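Side-chain contacts in 16S rRNA methyltransferase (PDB 3MQ2), which methylates the N1 position of adenine 1408 in 16S rRNA, using S-adenosyl-L-methionine, and so confers resistance to aminoglycosides such as kanamycin, neomycin and apramycin: residues M106-L111 against V149-E154; R113-S118 against V138-H143. All blocks are in the same frame, centred on the assembly; numbering follows the deposited sequence.

Contact 1: residues M106-L111 against V149-E154. With SAH (S-adenosyl-L-homocysteine), chain C.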
# COMPACT_ATOMS: atom_id res chain seq x y z
N MET A 106 2.18 -0.79 -6.76
CA MET A 106 3.39 -0.57 -7.57
C MET A 106 4.68 -0.59 -6.77
O MET A 106 5.51 0.31 -6.93
CB MET A 106 3.31 0.77 -8.32
CG MET A 106 1.92 1.17 -8.73
SD MET A 106 1.30 0.00 -9.94
CE MET A 106 2.28 0.51 -11.36
N PRO A 107 4.89 -1.62 -5.93
CA PRO A 107 6.10 -1.61 -5.10
C PRO A 107 7.36 -1.82 -5.93
O PRO A 107 7.33 -2.44 -7.00
CB PRO A 107 5.88 -2.81 -4.17
CG PRO A 107 5.04 -3.75 -4.99
CD PRO A 107 4.08 -2.83 -5.71
N TRP A 108 8.47 -1.29 -5.42
CA TRP A 108 9.79 -1.66 -5.92
C TRP A 108 10.73 -1.76 -4.73
O TRP A 108 10.33 -1.50 -3.59
CB TRP A 108 10.31 -0.68 -6.99
CG TRP A 108 10.47 0.77 -6.59
CD1 TRP A 108 9.53 1.76 -6.67
CD2 TRP A 108 11.66 1.38 -6.08
NE1 TRP A 108 10.07 2.96 -6.23
CE2 TRP A 108 11.37 2.75 -5.86
CE3 TRP A 108 12.95 0.91 -5.80
CZ2 TRP A 108 12.32 3.64 -5.36
CZ3 TRP A 108 13.89 1.81 -5.29
CH2 TRP A 108 13.57 3.16 -5.09
N GLY A 109 11.98 -2.16 -4.99
CA GLY A 109 12.94 -2.29 -3.91
C GLY A 109 12.57 -3.42 -2.97
O GLY A 109 12.00 -4.42 -3.39
N SER A 110 12.88 -3.25 -1.69
CA SER A 110 12.72 -4.35 -0.74
C SER A 110 11.25 -4.68 -0.50
O SER A 110 10.92 -5.81 -0.17
CB SER A 110 13.41 -4.02 0.59
OG SER A 110 12.78 -2.94 1.25
N LEU A 111 10.37 -3.70 -0.69
CA LEU A 111 8.94 -3.94 -0.54
C LEU A 111 8.45 -4.90 -1.64
O LEU A 111 7.60 -5.75 -1.40
CB LEU A 111 8.15 -2.63 -0.57
CG LEU A 111 6.63 -2.73 -0.40
CD1 LEU A 111 6.27 -3.51 0.84
CD2 LEU A 111 6.01 -1.33 -0.36
N VAL A 149 14.36 -6.37 -12.77
CA VAL A 149 15.15 -5.50 -11.89
C VAL A 149 15.85 -6.38 -10.85
O VAL A 149 15.45 -7.52 -10.63
CB VAL A 149 14.25 -4.46 -11.19
CG1 VAL A 149 13.61 -3.54 -12.23
CG2 VAL A 149 13.17 -5.15 -10.38
N PRO A 150 16.90 -5.85 -10.21
CA PRO A 150 17.67 -6.68 -9.28
C PRO A 150 16.80 -7.34 -8.21
O PRO A 150 17.03 -8.51 -7.87
CB PRO A 150 18.64 -5.69 -8.64
CG PRO A 150 18.85 -4.65 -9.70
CD PRO A 150 17.49 -4.50 -10.36
N GLU A 151 15.81 -6.62 -7.68
CA GLU A 151 15.08 -7.11 -6.52
C GLU A 151 14.10 -8.26 -6.80
O GLU A 151 13.62 -8.89 -5.85
CB GLU A 151 14.39 -5.98 -5.74
CG GLU A 151 13.35 -5.18 -6.51
CD GLU A 151 13.93 -3.97 -7.24
OE1 GLU A 151 15.11 -4.04 -7.68
OE2 GLU A 151 13.21 -2.95 -7.39
N VAL A 152 13.80 -8.53 -8.07
CA VAL A 152 12.96 -9.69 -8.39
C VAL A 152 13.79 -10.94 -8.67
O VAL A 152 13.24 -12.02 -8.86
CB VAL A 152 11.99 -9.45 -9.57
CG1 VAL A 152 11.08 -8.26 -9.28
CG2 VAL A 152 12.74 -9.29 -10.91
N GLY A 153 15.11 -10.78 -8.68
CA GLY A 153 16.00 -11.91 -8.86
C GLY A 153 15.65 -12.74 -10.08
O GLY A 153 15.48 -12.19 -11.17
N GLU A 154 15.53 -14.05 -9.90
CA GLU A 154 15.19 -14.94 -11.01
C GLU A 154 13.70 -15.26 -11.08
O GLU A 154 13.29 -16.16 -11.82
CB GLU A 154 15.99 -16.25 -10.92
CG GLU A 154 17.49 -16.09 -11.14
CD GLU A 154 18.20 -17.43 -11.20
OE1 GLU A 154 19.43 -17.44 -11.42
OE2 GLU A 154 17.53 -18.47 -11.04
N SAH C . 2.30 3.36 -4.18
CA SAH C . 2.79 4.63 -4.67
CB SAH C . 4.31 4.63 -4.78
CG SAH C . 4.90 3.37 -5.41
SD SAH C . 6.64 3.59 -5.85
C SAH C . 2.16 4.92 -6.02
O SAH C . 2.34 6.00 -6.59
OXT SAH C . 1.47 4.06 -6.56
C5' SAH C . 7.05 2.46 -4.50
C4' SAH C . 7.20 3.18 -3.17
O4' SAH C . 7.50 2.24 -2.16
C3' SAH C . 8.36 4.19 -3.17
O3' SAH C . 7.89 5.43 -2.70
C2' SAH C . 9.37 3.67 -2.16
O2' SAH C . 9.92 4.72 -1.39
C1' SAH C . 8.51 2.76 -1.31
N9 SAH C . 9.23 1.64 -0.70
C8 SAH C . 10.07 0.72 -1.29
N7 SAH C . 10.49 -0.14 -0.32
C5 SAH C . 9.92 0.23 0.86
C6 SAH C . 10.00 -0.28 2.15
N6 SAH C . 10.74 -1.35 2.42
N1 SAH C . 9.28 0.34 3.15
C2 SAH C . 8.50 1.45 2.88
N3 SAH C . 8.43 1.96 1.61
C4 SAH C . 9.13 1.34 0.62
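In the cofactor pocket of this Rossmann-like methyltransferase, the loop leaving strand 99-105 passes through Trp-108 and Gly-109 into helix 109-116, and Glu-151, from the short 3-10 segment 150-152, meets it through its carboxylate. One polar bond carries the contact: Gly-109 N donates to Glu-151 OE2 at 2.8 Å, nearly straight at 162°. The hydrogen comes from above the carboxylate plane rather than within it. Chi1 near 61° sets Glu-151 CG against the glycine backbone, 3.5 Å from Gly-109 O, and the bend at chi2 (-90°) turns the carboxylate to the amide. A carboxylate this close to the start of a helix would probably be stabilised by the amide and the helix dipole. The positive phi of Gly-109 suits a residue with no side chain.

The same oxygen also meets Trp-108: OE2 lies near the indole plane at the ring edge and 3.7 Å from Trp-108 CB, with ring and carboxylate planes well inclined to each other. Elsewhere on the indole, Trp-108 CD1 approaches C5' of the bound S-adenosyl-L-homocysteine at 3.4 Å, and Trp-108 NE1 is 3.5 Å from the ligand SD. The adenine is held further along the segment, where its N6 donates to Ser-110 OG at 2.8 Å and Leu-111 CB packs 3.4 Å from N7. Glu-91 is a second hydrogen-bond partner of Ser-110 OG. Thus one side of 106-111 serves the ligand while Glu-151 grips its backbone from another. Glu-151 and Val-152 also touch Leu-112, tying the loop between strand 134-141 and helix 160-173 to helix 109-116.

Contact 2: residues R113-S118 against V138-H143; sequences RGVLGS and VALNLH
No flat group separates Val-115 from Val-138 and Leu-140; the flat groups here, the His-143 ring and the Asn-141 amide, lie further along segment 138-143. Asn-141 OD1 sits at the edge of the His-143 imidazole, in its plane and 3.3 Å from His-143 CD2. On another part of that ring, NE2 is hydrogen-bonded to Asp-208.

The contact itself is aliphatic packing inside a beta-alpha-beta crossover of the class I methyltransferase fold: the chain leaves strand 99-105, runs through helices 109-116 and 121-128, and returns as the adjacent parallel strand 134-141. Val-115 points from the last turn of its helix at the sheet, its CA 7.8 Å from that of Val-138. Val-138 and Leu-140, two residues apart on the strand, both point back at the helix. With chi1 at -61°, Val-115 CG2 falls between its own backbone N and carbonyl carbon, and this one methyl meets both partners: Leu-140 CD2 at 3.9 Å and Val-138 CG1 at 4.1 Å. In each pair the side chains run past one another in opposite senses. All three residues are buried, and no hydrogen bond crosses between the segments. The helix end is fastened from elsewhere, since Val-115 O is bonded to Tyr-171 OH and Leu-116 O to Arg-170. Past it, Gly-117 leaves helical geometry with positive phi while its N still reaches Gly-114 O at 3.1 Å. Ala-139, between the two packing residues, hydrogen-bonds through its backbone to Val-104 and Met-106, whereas Val-138 and Leu-140 pair with strand 209-216. Where the strand ends, Asn-141 forms an Asx turn: His-143 N donates to Asn-141 OD1 at 2.9 Å, from above the carbonyl plane.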
# COMPACT_ATOMS: atom_id res chain seq x y z
N ARG A 113 10.43 -7.09 -3.24
CA ARG A 113 11.01 -8.39 -2.91
C ARG A 113 10.13 -9.06 -1.86
O ARG A 113 9.85 -10.26 -1.93
CB ARG A 113 12.45 -8.21 -2.42
CG ARG A 113 13.19 -9.53 -2.24
CD ARG A 113 14.66 -9.30 -1.92
NE ARG A 113 14.87 -8.84 -0.55
CZ ARG A 113 15.16 -7.58 -0.22
NH1 ARG A 113 15.27 -6.65 -1.16
NH2 ARG A 113 15.34 -7.25 1.05
N GLY A 114 9.68 -8.27 -0.90
CA GLY A 114 8.84 -8.77 0.19
C GLY A 114 7.52 -9.36 -0.28
O GLY A 114 7.11 -10.43 0.18
N VAL A 115 6.84 -8.66 -1.19
CA VAL A 115 5.53 -9.14 -1.64
C VAL A 115 5.60 -10.28 -2.65
O VAL A 115 4.56 -10.83 -3.03
CB VAL A 115 4.59 -8.02 -2.12
CG1 VAL A 115 4.33 -7.04 -0.98
CG2 VAL A 115 5.15 -7.31 -3.36
N LEU A 116 6.81 -10.66 -3.06
CA LEU A 116 6.98 -11.89 -3.84
C LEU A 116 7.08 -13.11 -2.93
O LEU A 116 6.91 -14.25 -3.36
CB LEU A 116 8.20 -11.80 -4.76
CG LEU A 116 8.06 -10.73 -5.85
CD1 LEU A 116 9.30 -10.64 -6.73
CD2 LEU A 116 6.82 -10.99 -6.70
N GLY A 117 7.36 -12.85 -1.66
CA GLY A 117 7.25 -13.87 -0.63
C GLY A 117 8.25 -15.02 -0.67
O GLY A 117 7.94 -16.11 -0.18
N SER A 118 9.43 -14.79 -1.24
CA SER A 118 10.47 -15.82 -1.21
C SER A 118 10.85 -16.08 0.24
O SER A 118 11.16 -17.21 0.63
CB SER A 118 11.68 -15.42 -2.05
OG SER A 118 12.16 -14.14 -1.68
N VAL A 138 -2.50 -6.10 -3.53
CA VAL A 138 -1.12 -5.87 -3.96
C VAL A 138 -1.16 -5.68 -5.46
O VAL A 138 -1.58 -6.58 -6.19
CB VAL A 138 -0.19 -7.06 -3.63
CG1 VAL A 138 1.19 -6.81 -4.22
CG2 VAL A 138 -0.09 -7.28 -2.12
N ALA A 139 -0.76 -4.51 -5.93
CA ALA A 139 -0.82 -4.26 -7.37
C ALA A 139 0.60 -4.26 -7.88
O ALA A 139 1.36 -3.32 -7.64
CB ALA A 139 -1.51 -2.96 -7.66
N LEU A 140 0.98 -5.35 -8.55
CA LEU A 140 2.36 -5.49 -9.01
C LEU A 140 2.56 -4.71 -10.30
O LEU A 140 1.78 -4.84 -11.24
CB LEU A 140 2.69 -6.95 -9.26
CG LEU A 140 2.71 -7.88 -8.06
CD1 LEU A 140 3.06 -9.29 -8.51
CD2 LEU A 140 3.70 -7.39 -6.99
N ASN A 141 3.61 -3.90 -10.33
CA ASN A 141 4.04 -3.26 -11.57
C ASN A 141 4.86 -4.27 -12.35
O ASN A 141 5.98 -4.60 -11.96
CB ASN A 141 4.90 -2.03 -11.24
CG ASN A 141 5.35 -1.27 -12.48
OD1 ASN A 141 5.22 -1.76 -13.61
ND2 ASN A 141 5.89 -0.08 -12.27
N LEU A 142 4.29 -4.78 -13.44
CA LEU A 142 4.92 -5.85 -14.19
C LEU A 142 6.20 -5.38 -14.90
O LEU A 142 7.00 -6.20 -15.35
CB LEU A 142 3.91 -6.47 -15.16
CG LEU A 142 2.70 -7.14 -14.49
CD1 LEU A 142 1.59 -7.40 -15.50
CD2 LEU A 142 3.11 -8.43 -13.78
N HIS A 143 6.43 -4.07 -14.95
CA HIS A 143 7.65 -3.57 -15.57
C HIS A 143 8.89 -3.91 -14.75
O HIS A 143 10.01 -3.75 -15.23
CB HIS A 143 7.54 -2.07 -15.88
CG HIS A 143 6.56 -1.78 -16.96
ND1 HIS A 143 6.93 -1.57 -18.27
CD2 HIS A 143 5.20 -1.73 -16.94
CE1 HIS A 143 5.84 -1.38 -19.01
NE2 HIS A 143 4.79 -1.48 -18.22

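Helix 109-116 serves both contacts, whose centres lie about 7 Å apart: its beginning takes part in contact 1 and its last turn in contact 2. Contact 1 is a surface meeting, with none of its touching residues buried, and depends on a carboxylate bonded to a backbone amide of the segment that lines the ligand pocket. Contact 2 is a core meeting of buried aliphatic groups, with no polar bond across it. They join directly where Met-106 N lies 2.8 Å from Ala-139 O, a probable hydrogen bond from the loop just after strand 99-105 to the adjacent strand 134-141, and where Met-106 CE packs 3.6 Å from Asn-141 CB. The pocket loop is therefore tied to the central sheet as well as to the outer 3-10 segment.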